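Local coordinates for protein GTP pyrophosphokinase YjbM (Bacillus subtilis, PDB 5DEC) that synthesises the alarmone (p)ppGpp by transferring pyrophosphate from ATP to GDP or GTP, working as an allosterically regulated homotetramer, probably with a minor role in the stringent response, at residues 90-93 with 94-97; 98-101 with 102-105; 154-157 with 158-162; 184-187 with 188-191; 192-195 with 196-199. All coordinates share one frame; numbering follows the deposited sequence.

Contact 1 (90-93 with 94-97)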
loop_
_atom_site.group_PDB
_atom_site.type_symbol
_atom_site.label_atom_id
_atom_site.label_comp_id
_atom_site.label_asym_id
_atom_site.label_seq_id
_atom_site.Cartn_x
_atom_site.Cartn_y
_atom_site.Cartn_z
ATOM N N VAL B 90 -26.161 -1.687 -11.473
ATOM C CA VAL B 90 -26.446 -3.074 -11.797
ATOM C C VAL B 90 -25.908 -3.462 -13.182
ATOM O O VAL B 90 -25.380 -4.571 -13.355
ATOM C CB VAL B 90 -27.967 -3.351 -11.720
ATOM C CG1 VAL B 90 -28.308 -4.684 -12.346
ATOM C CG2 VAL B 90 -28.434 -3.306 -10.276
ATOM N N ASP B 91 -26.006 -2.553 -14.158
ATOM C CA ASP B 91 -25.540 -2.868 -15.519
ATOM C C ASP B 91 -24.009 -2.963 -15.594
ATOM O O ASP B 91 -23.457 -3.570 -16.513
ATOM C CB ASP B 91 -26.053 -1.840 -16.521
ATOM C CG ASP B 91 -26.304 -2.445 -17.895
ATOM O OD1 ASP B 91 -25.326 -2.656 -18.648
ATOM O OD2 ASP B 91 -27.480 -2.738 -18.210
ATOM N N ASP B 92 -23.326 -2.369 -14.625
ATOM C CA ASP B 92 -21.879 -2.507 -14.554
ATOM C C ASP B 92 -21.473 -3.949 -14.325
ATOM O O ASP B 92 -20.376 -4.347 -14.704
ATOM C CB ASP B 92 -21.290 -1.635 -13.450
ATOM C CG ASP B 92 -21.337 -0.173 -13.786
ATOM O OD1 ASP B 92 -21.318 0.135 -14.999
ATOM O OD2 ASP B 92 -21.373 0.660 -12.847
ATOM N N ILE B 93 -22.345 -4.726 -13.691
ATOM C CA ILE B 93 -22.000 -6.098 -13.337
ATOM C C ILE B 93 -21.800 -6.967 -14.585
ATOM O O ILE B 93 -20.822 -7.692 -14.686
ATOM C CB ILE B 93 -23.057 -6.701 -12.411
ATOM C CG1 ILE B 93 -23.010 -5.957 -11.078
ATOM C CG2 ILE B 93 -22.801 -8.185 -12.165
ATOM C CD1 ILE B 93 -24.096 -6.338 -10.136
ATOM N N GLN B 94 -22.696 -6.840 -15.558
ATOM C CA GLN B 94 -22.576 -7.591 -16.798
ATOM C C GLN B 94 -21.302 -7.186 -17.537
ATOM O O GLN B 94 -20.648 -8.026 -18.144
ATOM C CB GLN B 94 -23.817 -7.374 -17.680
ATOM C CG GLN B 94 -23.811 -8.177 -18.979
ATOM C CD GLN B 94 -23.775 -9.678 -18.752
ATOM O OE1 GLN B 94 -24.301 -10.187 -17.759
ATOM N NE2 GLN B 94 -23.137 -10.398 -19.672
ATOM N N ILE B 95 -20.953 -5.904 -17.472
ATOM C CA ILE B 95 -19.744 -5.410 -18.112
ATOM C C ILE B 95 -18.497 -6.032 -17.486
ATOM O O ILE B 95 -17.630 -6.532 -18.199
ATOM C CB ILE B 95 -19.667 -3.866 -18.024
ATOM C CG1 ILE B 95 -20.762 -3.241 -18.904
ATOM C CG2 ILE B 95 -18.299 -3.368 -18.458
ATOM C CD1 ILE B 95 -20.862 -1.743 -18.794
ATOM N N VAL B 96 -18.442 -6.074 -16.156
ATOM C CA VAL B 96 -17.292 -6.653 -15.469
ATOM C C VAL B 96 -17.210 -8.150 -15.753
ATOM O O VAL B 96 -16.121 -8.689 -16.033
ATOM C CB VAL B 96 -17.346 -6.404 -13.933
ATOM C CG1 VAL B 96 -16.229 -7.155 -13.227
ATOM C CG2 VAL B 96 -17.265 -4.910 -13.629
ATOM N N LYS B 97 -18.355 -8.814 -15.704
ATOM C CA LYS B 97 -18.434 -10.234 -16.035
ATOM C C LYS B 97 -17.793 -10.524 -17.386
ATOM O O LYS B 97 -17.004 -11.460 -17.532
ATOM C CB LYS B 97 -19.888 -10.698 -16.081
ATOM C CG LYS B 97 -20.522 -11.038 -14.755
ATOM C CD LYS B 97 -22.003 -11.383 -14.949
ATOM C CE LYS B 97 -22.195 -12.424 -16.040
ATOM N NZ LYS B 97 -23.636 -12.771 -16.228
HETATM O O HOH W 1 -25.911 -6.761 -14.988
#

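Contact 2 (98-101 with 102-105)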
loop_
_atom_site.group_PDB
_atom_site.type_symbol
_atom_site.label_atom_id
_atom_site.label_comp_id
_atom_site.label_asym_id
_atom_site.label_seq_id
_atom_site.Cartn_x
_atom_site.Cartn_y
_atom_site.Cartn_z
ATOM N N GLU B 98 -18.165 -9.733 -18.384
ATOM C CA GLU B 98 -17.646 -9.942 -19.726
ATOM C C GLU B 98 -16.165 -9.662 -19.810
ATOM O O GLU B 98 -15.442 -10.365 -20.525
ATOM C CB GLU B 98 -18.437 -9.100 -20.726
ATOM C CG GLU B 98 -19.806 -9.702 -20.935
ATOM C CD GLU B 98 -20.748 -8.830 -21.748
ATOM O OE1 GLU B 98 -20.374 -7.684 -22.086
ATOM O OE2 GLU B 98 -21.859 -9.315 -22.063
ATOM N N MET B 99 -15.694 -8.653 -19.084
ATOM C CA MET B 99 -14.262 -8.433 -19.010
ATOM C C MET B 99 -13.552 -9.651 -18.431
ATOM O O MET B 99 -12.514 -10.073 -18.957
ATOM C CB MET B 99 -13.931 -7.191 -18.150
ATOM C CG MET B 99 -14.278 -5.892 -18.849
ATOM S SD MET B 99 -13.775 -4.437 -17.912
ATOM C CE MET B 99 -14.793 -4.556 -16.459
ATOM N N LEU B 100 -14.100 -10.222 -17.358
ATOM C CA LEU B 100 -13.423 -11.340 -16.689
ATOM C C LEU B 100 -13.401 -12.576 -17.590
ATOM O O LEU B 100 -12.413 -13.306 -17.636
ATOM C CB LEU B 100 -14.094 -11.678 -15.354
ATOM C CG LEU B 100 -14.017 -10.563 -14.287
ATOM C CD1 LEU B 100 -14.714 -10.972 -13.020
ATOM C CD2 LEU B 100 -12.582 -10.248 -13.962
ATOM N N PHE B 101 -14.494 -12.804 -18.305
ATOM C CA PHE B 101 -14.564 -13.950 -19.205
ATOM C C PHE B 101 -13.547 -13.854 -20.349
ATOM O O PHE B 101 -13.094 -14.875 -20.870
ATOM C CB PHE B 101 -15.985 -14.085 -19.748
ATOM C CG PHE B 101 -16.898 -14.874 -18.843
ATOM C CD1 PHE B 101 -16.807 -16.256 -18.787
ATOM C CD2 PHE B 101 -17.837 -14.247 -18.057
ATOM C CE1 PHE B 101 -17.639 -16.994 -17.959
ATOM C CE2 PHE B 101 -18.677 -14.977 -17.227
ATOM C CZ PHE B 101 -18.575 -16.351 -17.177
ATOM N N ALA B 102 -13.161 -12.635 -20.712
ATOM C CA ALA B 102 -12.219 -12.406 -21.812
ATOM C C ALA B 102 -10.744 -12.439 -21.402
ATOM O O ALA B 102 -9.859 -12.495 -22.254
ATOM C CB ALA B 102 -12.526 -11.072 -22.478
ATOM N N ARG B 103 -10.462 -12.382 -20.105
ATOM C CA ARG B 103 -9.070 -12.334 -19.683
ATOM C C ARG B 103 -8.377 -13.671 -19.951
ATOM O O ARG B 103 -8.953 -14.741 -19.757
ATOM C CB ARG B 103 -8.971 -11.963 -18.194
ATOM C CG ARG B 103 -9.316 -10.501 -17.888
ATOM C CD ARG B 103 -9.088 -10.197 -16.403
ATOM N NE ARG B 103 -7.662 -10.160 -16.084
ATOM C CZ ARG B 103 -6.951 -9.042 -16.006
ATOM N NH1 ARG B 103 -7.537 -7.869 -16.200
ATOM N NH2 ARG B 103 -5.665 -9.097 -15.691
ATOM N N LYS B 104 -7.123 -13.601 -20.378
ATOM C CA LYS B 104 -6.373 -14.809 -20.664
ATOM C C LYS B 104 -5.362 -15.148 -19.571
ATOM O O LYS B 104 -4.623 -16.111 -19.715
ATOM C CB LYS B 104 -5.654 -14.691 -22.009
ATOM C CG LYS B 104 -6.593 -14.604 -23.212
ATOM C CD LYS B 104 -5.821 -14.880 -24.496
ATOM C CE LYS B 104 -6.743 -15.173 -25.662
ATOM N NZ LYS B 104 -7.629 -14.023 -25.962
ATOM N N ASP B 105 -5.336 -14.387 -18.476
ATOM C CA ASP B 105 -4.379 -14.691 -17.408
ATOM C C ASP B 105 -4.988 -15.581 -16.323
ATOM O O ASP B 105 -4.359 -15.851 -15.299
ATOM C CB ASP B 105 -3.785 -13.411 -16.791
ATOM C CG ASP B 105 -4.830 -12.405 -16.340
ATOM O OD1 ASP B 105 -6.014 -12.501 -16.736
ATOM O OD2 ASP B 105 -4.437 -11.489 -15.587
HETATM O O HOH W 2 -11.214 -15.779 -18.278
#

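Contact 3 (154-157 with 158-162)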
loop_
_atom_site.group_PDB
_atom_site.type_symbol
_atom_site.label_atom_id
_atom_site.label_comp_id
_atom_site.label_asym_id
_atom_site.label_seq_id
_atom_site.Cartn_x
_atom_site.Cartn_y
_atom_site.Cartn_z
ATOM N N MET B 154 -25.954 -3.800 -2.674
ATOM C CA MET B 154 -25.878 -5.248 -2.423
ATOM C C MET B 154 -24.776 -5.579 -1.421
ATOM O O MET B 154 -24.944 -6.420 -0.537
ATOM C CB MET B 154 -25.577 -6.000 -3.726
ATOM C CG MET B 154 -26.682 -5.967 -4.751
ATOM S SD MET B 154 -26.090 -6.395 -6.410
ATOM C CE MET B 154 -25.293 -7.919 -6.218
ATOM N N ASN B 155 -23.613 -4.976 -1.613
ATOM C CA ASN B 155 -22.489 -5.270 -0.742
ATOM C C ASN B 155 -22.791 -4.798 0.682
ATOM O O ASN B 155 -22.475 -5.472 1.665
ATOM C CB ASN B 155 -21.204 -4.607 -1.259
ATOM C CG ASN B 155 -19.992 -4.966 -0.414
ATOM O OD1 ASN B 155 -19.691 -6.141 -0.233
ATOM N ND2 ASN B 155 -19.269 -3.962 0.060
ATOM N N PHE B 156 -23.402 -3.626 0.778
ATOM C CA PHE B 156 -23.780 -3.092 2.091
ATOM C C PHE B 156 -24.733 -4.056 2.809
ATOM O O PHE B 156 -24.495 -4.455 3.962
ATOM C CB PHE B 156 -24.408 -1.703 1.919
ATOM C CG PHE B 156 -24.899 -1.085 3.193
ATOM C CD1 PHE B 156 -24.296 -1.372 4.412
ATOM C CD2 PHE B 156 -25.935 -0.177 3.164
ATOM C CE1 PHE B 156 -24.764 -0.798 5.584
ATOM C CE2 PHE B 156 -26.398 0.418 4.341
ATOM C CZ PHE B 156 -25.799 0.120 5.534
ATOM N N TRP B 157 -25.807 -4.426 2.127
ATOM C CA TRP B 157 -26.782 -5.359 2.729
ATOM C C TRP B 157 -26.130 -6.685 3.128
ATOM O O TRP B 157 -26.357 -7.191 4.239
ATOM C CB TRP B 157 -27.963 -5.617 1.787
ATOM C CG TRP B 157 -28.974 -6.473 2.452
ATOM C CD1 TRP B 157 -30.007 -6.049 3.226
ATOM C CD2 TRP B 157 -29.001 -7.913 2.475
ATOM N NE1 TRP B 157 -30.714 -7.140 3.709
ATOM C CE2 TRP B 157 -30.118 -8.274 3.276
ATOM C CE3 TRP B 157 -28.226 -8.902 1.891
ATOM C CZ2 TRP B 157 -30.446 -9.620 3.482
ATOM C CZ3 TRP B 157 -28.544 -10.215 2.115
ATOM C CH2 TRP B 157 -29.666 -10.570 2.895
ATOM N N ALA B 158 -25.326 -7.264 2.236
ATOM C CA ALA B 158 -24.707 -8.559 2.527
ATOM C C ALA B 158 -23.762 -8.498 3.715
ATOM O O ALA B 158 -23.615 -9.478 4.470
ATOM C CB ALA B 158 -23.975 -9.096 1.293
ATOM N N THR B 159 -23.089 -7.365 3.869
ATOM C CA THR B 159 -22.166 -7.168 4.983
ATOM C C THR B 159 -22.918 -7.154 6.308
ATOM O O THR B 159 -22.461 -7.734 7.311
ATOM C CB THR B 159 -21.354 -5.865 4.798
ATOM O OG1 THR B 159 -20.564 -5.981 3.604
ATOM C CG2 THR B 159 -20.446 -5.593 6.003
ATOM N N ILE B 160 -24.072 -6.485 6.319
ATOM C CA ILE B 160 -24.911 -6.450 7.516
ATOM C C ILE B 160 -25.456 -7.829 7.831
ATOM O O ILE B 160 -25.430 -8.276 8.988
ATOM C CB ILE B 160 -26.103 -5.481 7.349
ATOM C CG1 ILE B 160 -25.627 -4.035 7.166
ATOM C CG2 ILE B 160 -27.026 -5.560 8.562
ATOM C CD1 ILE B 160 -24.817 -3.510 8.321
ATOM N N GLU B 161 -25.961 -8.520 6.810
ATOM C CA GLU B 161 -26.460 -9.871 7.033
ATOM C C GLU B 161 -25.380 -10.803 7.593
ATOM O O GLU B 161 -25.649 -11.656 8.459
ATOM C CB GLU B 161 -27.014 -10.485 5.744
ATOM C CG GLU B 161 -27.391 -11.947 5.976
ATOM C CD GLU B 161 -27.651 -12.709 4.704
ATOM O OE1 GLU B 161 -28.807 -13.124 4.481
ATOM O OE2 GLU B 161 -26.696 -12.872 3.916
ATOM N N HIS B 162 -24.163 -10.669 7.076
ATOM C CA HIS B 162 -23.071 -11.531 7.521
ATOM C C HIS B 162 -22.782 -11.279 8.993
ATOM O O HIS B 162 -22.659 -12.221 9.781
ATOM C CB HIS B 162 -21.791 -11.301 6.689
ATOM C CG HIS B 162 -20.668 -12.214 7.076
ATOM N ND1 HIS B 162 -20.602 -13.530 6.662
ATOM C CD2 HIS B 162 -19.603 -12.028 7.893
ATOM C CE1 HIS B 162 -19.528 -14.101 7.174
ATOM N NE2 HIS B 162 -18.909 -13.213 7.935
HETATM O O HOH W 3 -18.412 -3.815 3.248
#

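Contact 4 (184-187 with 188-191)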
loop_
_atom_site.group_PDB
_atom_site.type_symbol
_atom_site.label_atom_id
_atom_site.label_comp_id
_atom_site.label_asym_id
_atom_site.label_seq_id
_atom_site.Cartn_x
_atom_site.Cartn_y
_atom_site.Cartn_z
ATOM N N SER B 184 -33.262 -5.534 2.434
ATOM C CA SER B 184 -32.825 -6.052 1.131
ATOM C C SER B 184 -33.688 -5.524 -0.005
ATOM O O SER B 184 -33.195 -5.242 -1.099
ATOM C CB SER B 184 -32.805 -7.590 1.101
ATOM O OG SER B 184 -34.077 -8.153 0.858
ATOM N N GLU B 185 -34.987 -5.403 0.246
ATOM C CA GLU B 185 -35.887 -4.829 -0.751
ATOM C C GLU B 185 -35.595 -3.348 -0.959
ATOM O O GLU B 185 -35.625 -2.857 -2.082
ATOM C CB GLU B 185 -37.358 -5.029 -0.322
ATOM C CG GLU B 185 -37.801 -6.491 -0.473
ATOM C CD GLU B 185 -38.979 -6.872 0.417
ATOM O OE1 GLU B 185 -39.574 -5.977 1.057
ATOM O OE2 GLU B 185 -39.290 -8.081 0.493
ATOM N N ALA B 186 -35.324 -2.632 0.127
ATOM C CA ALA B 186 -34.969 -1.232 0.035
ATOM C C ALA B 186 -33.667 -1.040 -0.761
ATOM O O ALA B 186 -33.568 -0.112 -1.574
ATOM C CB ALA B 186 -34.854 -0.618 1.433
ATOM N N ALA B 187 -32.667 -1.900 -0.526
ATOM C CA ALA B 187 -31.424 -1.839 -1.306
ATOM C C ALA B 187 -31.697 -2.122 -2.789
ATOM O O ALA B 187 -31.128 -1.494 -3.672
ATOM C CB ALA B 187 -30.381 -2.838 -0.763
ATOM N N SER B 188 -32.540 -3.115 -3.046
ATOM C CA SER B 188 -32.940 -3.438 -4.407
ATOM C C SER B 188 -33.653 -2.257 -5.087
ATOM O O SER B 188 -33.380 -1.933 -6.257
ATOM C CB SER B 188 -33.848 -4.674 -4.412
ATOM O OG SER B 188 -34.235 -4.990 -5.733
ATOM N N ARG B 189 -34.541 -1.583 -4.358
ATOM C CA ARG B 189 -35.204 -0.435 -4.962
ATOM C C ARG B 189 -34.248 0.710 -5.246
ATOM O O ARG B 189 -34.396 1.400 -6.243
ATOM C CB ARG B 189 -36.340 0.099 -4.087
ATOM C CG ARG B 189 -37.606 -0.754 -4.175
ATOM C CD ARG B 189 -38.749 -0.067 -3.443
ATOM N NE ARG B 189 -38.566 -0.127 -2.000
ATOM C CZ ARG B 189 -39.053 -1.073 -1.206
ATOM N NH1 ARG B 189 -39.787 -2.059 -1.703
ATOM N NH2 ARG B 189 -38.810 -1.014 0.097
ATOM N N LEU B 190 -33.276 0.917 -4.368
ATOM C CA LEU B 190 -32.270 1.935 -4.620
ATOM C C LEU B 190 -31.520 1.619 -5.905
ATOM O O LEU B 190 -31.307 2.510 -6.724
ATOM C CB LEU B 190 -31.305 2.052 -3.430
ATOM C CG LEU B 190 -30.077 2.950 -3.613
ATOM C CD1 LEU B 190 -30.511 4.358 -3.994
ATOM C CD2 LEU B 190 -29.245 2.966 -2.345
ATOM N N ASP B 191 -31.123 0.359 -6.087
ATOM C CA ASP B 191 -30.407 -0.023 -7.304
ATOM C C ASP B 191 -31.277 0.208 -8.546
ATOM O O ASP B 191 -30.775 0.647 -9.573
ATOM C CB ASP B 191 -29.943 -1.482 -7.237
ATOM C CG ASP B 191 -28.582 -1.629 -6.541
ATOM O OD1 ASP B 191 -27.828 -0.625 -6.467
ATOM O OD2 ASP B 191 -28.286 -2.740 -6.037
#

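Contact 5 (192-195 with 196-199)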
loop_
_atom_site.group_PDB
_atom_site.type_symbol
_atom_site.label_atom_id
_atom_site.label_comp_id
_atom_site.label_asym_id
_atom_site.label_seq_id
_atom_site.Cartn_x
_atom_site.Cartn_y
_atom_site.Cartn_z
ATOM N N GLU B 192 -32.579 -0.062 -8.441
ATOM C CA GLU B 192 -33.496 0.163 -9.560
ATOM C C GLU B 192 -33.555 1.639 -9.951
ATOM O O GLU B 192 -33.483 1.972 -11.130
ATOM C CB GLU B 192 -34.913 -0.324 -9.225
ATOM C CG GLU B 192 -35.054 -1.829 -9.077
ATOM C CD GLU B 192 -36.423 -2.245 -8.511
ATOM O OE1 GLU B 192 -37.345 -1.399 -8.458
ATOM O OE2 GLU B 192 -36.573 -3.419 -8.109
ATOM N N GLU B 193 -33.663 2.520 -8.958
ATOM C CA GLU B 193 -33.711 3.956 -9.211
ATOM C C GLU B 193 -32.396 4.426 -9.824
ATOM O O GLU B 193 -32.378 5.282 -10.698
ATOM C CB GLU B 193 -33.978 4.745 -7.918
ATOM C CG GLU B 193 -35.319 4.478 -7.263
ATOM C CD GLU B 193 -36.501 4.663 -8.219
ATOM O OE1 GLU B 193 -36.465 5.571 -9.083
ATOM O OE2 GLU B 193 -37.476 3.898 -8.084
ATOM N N MET B 194 -31.292 3.862 -9.354
ATOM C CA MET B 194 -29.984 4.173 -9.911
ATOM C C MET B 194 -29.913 3.729 -11.368
ATOM O O MET B 194 -29.408 4.461 -12.229
ATOM C CB MET B 194 -28.866 3.496 -9.095
ATOM C CG MET B 194 -28.592 4.158 -7.741
ATOM S SD MET B 194 -28.192 5.909 -7.859
ATOM C CE MET B 194 -27.822 6.337 -6.163
ATOM N N SER B 195 -30.464 2.553 -11.650
ATOM C CA SER B 195 -30.457 2.031 -13.013
ATOM C C SER B 195 -31.213 2.959 -13.968
ATOM O O SER B 195 -30.770 3.181 -15.102
ATOM C CB SER B 195 -31.064 0.632 -13.062
ATOM O OG SER B 195 -30.144 -0.322 -12.564
ATOM N N GLU B 196 -32.335 3.503 -13.497
ATOM C CA GLU B 196 -33.145 4.433 -14.291
ATOM C C GLU B 196 -32.373 5.716 -14.584
ATOM O O GLU B 196 -32.449 6.260 -15.685
ATOM C CB GLU B 196 -34.441 4.801 -13.558
ATOM C CG GLU B 196 -35.451 3.689 -13.349
ATOM C CD GLU B 196 -36.099 3.200 -14.636
ATOM O OE1 GLU B 196 -35.961 3.878 -15.680
ATOM O OE2 GLU B 196 -36.789 2.157 -14.585
ATOM N N ILE B 197 -31.645 6.214 -13.588
ATOM C CA ILE B 197 -30.783 7.377 -13.804
ATOM C C ILE B 197 -29.758 7.102 -14.894
ATOM O O ILE B 197 -29.617 7.893 -15.827
ATOM C CB ILE B 197 -30.019 7.801 -12.527
ATOM C CG1 ILE B 197 -30.981 8.303 -11.448
ATOM C CG2 ILE B 197 -29.008 8.882 -12.851
ATOM C CD1 ILE B 197 -30.272 8.762 -10.202
ATOM N N ARG B 198 -29.069 5.966 -14.790
ATOM C CA ARG B 198 -28.036 5.600 -15.759
ATOM C C ARG B 198 -28.602 5.460 -17.171
ATOM O O ARG B 198 -28.022 5.959 -18.132
ATOM C CB ARG B 198 -27.355 4.285 -15.345
ATOM C CG ARG B 198 -26.225 3.830 -16.277
ATOM C CD ARG B 198 -25.926 2.340 -16.089
ATOM N NE ARG B 198 -24.878 1.829 -16.975
ATOM C CZ ARG B 198 -23.576 1.811 -16.706
ATOM N NH1 ARG B 198 -23.123 2.262 -15.549
ATOM N NH2 ARG B 198 -22.727 1.317 -17.599
ATOM N N GLY B 199 -29.738 4.785 -17.288
ATOM C CA GLY B 199 -30.342 4.533 -18.583
ATOM C C GLY B 199 -30.788 5.819 -19.249
ATOM O O GLY B 199 -30.713 5.980 -20.469
#

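Contact 1 (90-93 with 94-97)
K97 turns its CG beside its own backbone N (chi1 -82°), which lays the start of the side chain against the carbonyl of I93, with CG 3.4 Å from I93 O. A bend further out (chi3 51°) swings NZ back to Q94, where it donates to OE1 at 3.1 Å, approaching from 21° outside the amide plane. The NE2 of the same amide is bonded to E98. From D92 on, i to i+4 backbone bonds are made: K97 N donates to I93 O over 2.9 Å, and V96 N donates to D92 O over 3.0 Å. These residues lie in the N-terminal part of helix 90-102, which packs on the mixed sheet of the RelA/SpoT synthetase fold, with I93 and V96 both touching I149 of strand 139-151. On a different flank, I95 rests its CG1 on D91 O at 3.6 Å. V96 places CG2 3.3 Å from D92 O. The buried D92 carboxylate forms a salt bridge with R198 and hydrogen bonds with H44 and the backbone N of F89. At V90 a water bridges the first turn, where V90 O and Q94 N do not bond directly: it donates to V90 O over 2.8 Å and accepts a weak bond from Q94 N.

Contact 2 (98-101 with 102-105)
L100 O receives a hydrogen bond from R103 N at 3.3 Å, and a water lies 2.8 Å from the same oxygen. The nitrogen comes from well above the carbonyl plane, 70° out of it, so the bond misses the lone-pair directions. One residue earlier, A102 N divides itself between E98 O and M99 O, two weak bonds. This step from four-residue to three-residue spacing accompanies the end of helix 90-102, where the chain turns toward strand 107-113. R103 starts back along the helix, its CG 3.4 Å from M99 O, and then bends at chi3 (71°). Its guanidinium meets D105 side-on, NE to OD1 at 2.9 Å and NH2 to OD2 at 2.7 Å, the latter partner lying in the guanidinium plane. A leucine in place of R103 would probably cost D105 this two-nitrogen grip, leaving the carboxylate less firmly held beside K30. Between R103 and D105, K104 N bonds to Q135 OE1 of the second subunit. Since K30 belongs to the allosteric alarmone site and also pairs with D105 OD2, the two cations sharing that oxygen probably link the turn to the site, and are likely to help keep the carboxylate ionised.

Contact 3 (154-157 with 158-162)
T159 holds OG1 beside its own backbone N (chi1 -62°), and both its hydroxyl and its backbone N donate to N155 O, at 2.8 and 3.0 Å. They reach that oxygen from opposite faces of the carbonyl plane, a double grip within one turn of helix 152-167. A water donates to T159 OG1 at 3.1 Å and accepts weakly from N155 ND2; the OD1 of that amide is taken by R150. On another flank, F156 and I160 run side by side in the same direction, with CE1 3.7 Å from CG1 and the approach oblique to the ring. The third flank carries W157 and E161. With its indole anti to the backbone N (chi1 -176°), W157 offers one face to E161, whose CB sits over the six-membered ring in a CH-pi contact, 4.0 Å from the centroid. The carboxylate plane stands 59° from the ring, and E161 OE1 comes to 3.1 Å from W157 CH2. W157 NE1 bonds to L180 O on helix 174-202. An alanine in place of W157 would probably open a gap beneath E161, leave L180 O without this donor and weaken the hold between the two helices. The third subunit borders the contact too, its L152 against F156 and its M194 against W157. N155 belongs to the allosteric alarmone site, and A158 to H162 to the product site. E161 OE1, buried, is satisfied by S121 OG and the ammonium of K119, two further product-site residues, so the ring and these polar partners together probably hold the carboxylate in place.

Contact 4 (184-187 with 188-191)
R189 N donates to E185 O over 2.8 Å, the shortest of four successive backbone bonds in this part of helix 174-202; the others, such as S188 N to S184 O, measure 3.0 Å. The R189 side chain then folds back over the same turn. CG stands beside the backbone N (chi1 -77°), and the bend at chi3 (-73°) lays the guanidinium flat above E185 O, which lies 3.9 Å from its plane and over its centre. NH2 reaches to 3.8 Å from A186 N, also over a face, and NH1 to 4.1 Å from E185 CB. The E185 carboxylate stops short of an ion pair, its OE1 4.8 Å from R189 NH1, while OE2 bonds to Q181. Packing takes over on the remaining flanks. A186 and L190 pack reciprocally on L190 and A186 of the third subunit, which makes this part of the helix an interface of the homotetramer. D191 rests on M154 and A153 of helix 152-167, and its buried OD2 is held by R124 and T151. With those two partners D191 is likely to keep its charge, whereas R189, on the exposed flank, probably adds only loose electrostatic attraction to E185.

Contact 5 (192-195 with 196-199)
I197 and M194 make the buried flank: I197 CD1 lies 4.2 Å from M194 SD, and I197 CG1 lies 3.4 Å from E193 O. The CG1 branch reaches that oxygen because it stands beside its own backbone N (chi1 -66°). Four i to i+4 bonds join the two segments, among them I197 N to E193 O over 3.1 Å and R198 N to M194 O over 3.0 Å. E193, partly exposed, is held at the subunit boundary by a salt bridge with R182 of the third subunit. The solvent side, with E192 and E196, is looser. E192 points its carboxylate clear of the next turn; E196 CG, beside its backbone N (chi1 -66°), lies 3.4 Å from E192 O, and the bend at chi2 sends the carboxylate outward, to a long, weak ion pair with R179 of the third subunit. The like-charged E193 OE1 and E196 OE2 remain 6.5 Å apart. G199 adds just its backbone, donating to S195 O at 2.9 Å. This part of helix 174-202 thus lies between two neighbours: M194 packs on I160 of the third subunit, while on the same chain S195 touches V90 and R198 runs extended along D91 and I95 to its partner D92, on helix 90-102.

All five contacts are local, each within one continuous run of chain, so none closes a long loop and none encloses or crosses another. Contacts 1 and 2 succeed each other on helix 90-102, the second carrying the chain off the helix toward strand 107-113. Contact 3 follows on helix 152-167, and contacts 4 and 5 adjoin on helix 174-202. The ties run between helices: contact 1 meets contact 3 through I93 and M154, contact 4 through V90 and D191, and contact 5 through the ion pair to helix 174-202. Contact 3 also packs on contact 4. Contact 2 touches none of contacts 3 to 5 and lies beside the second subunit, whereas contacts 3, 4 and 5 all face the third.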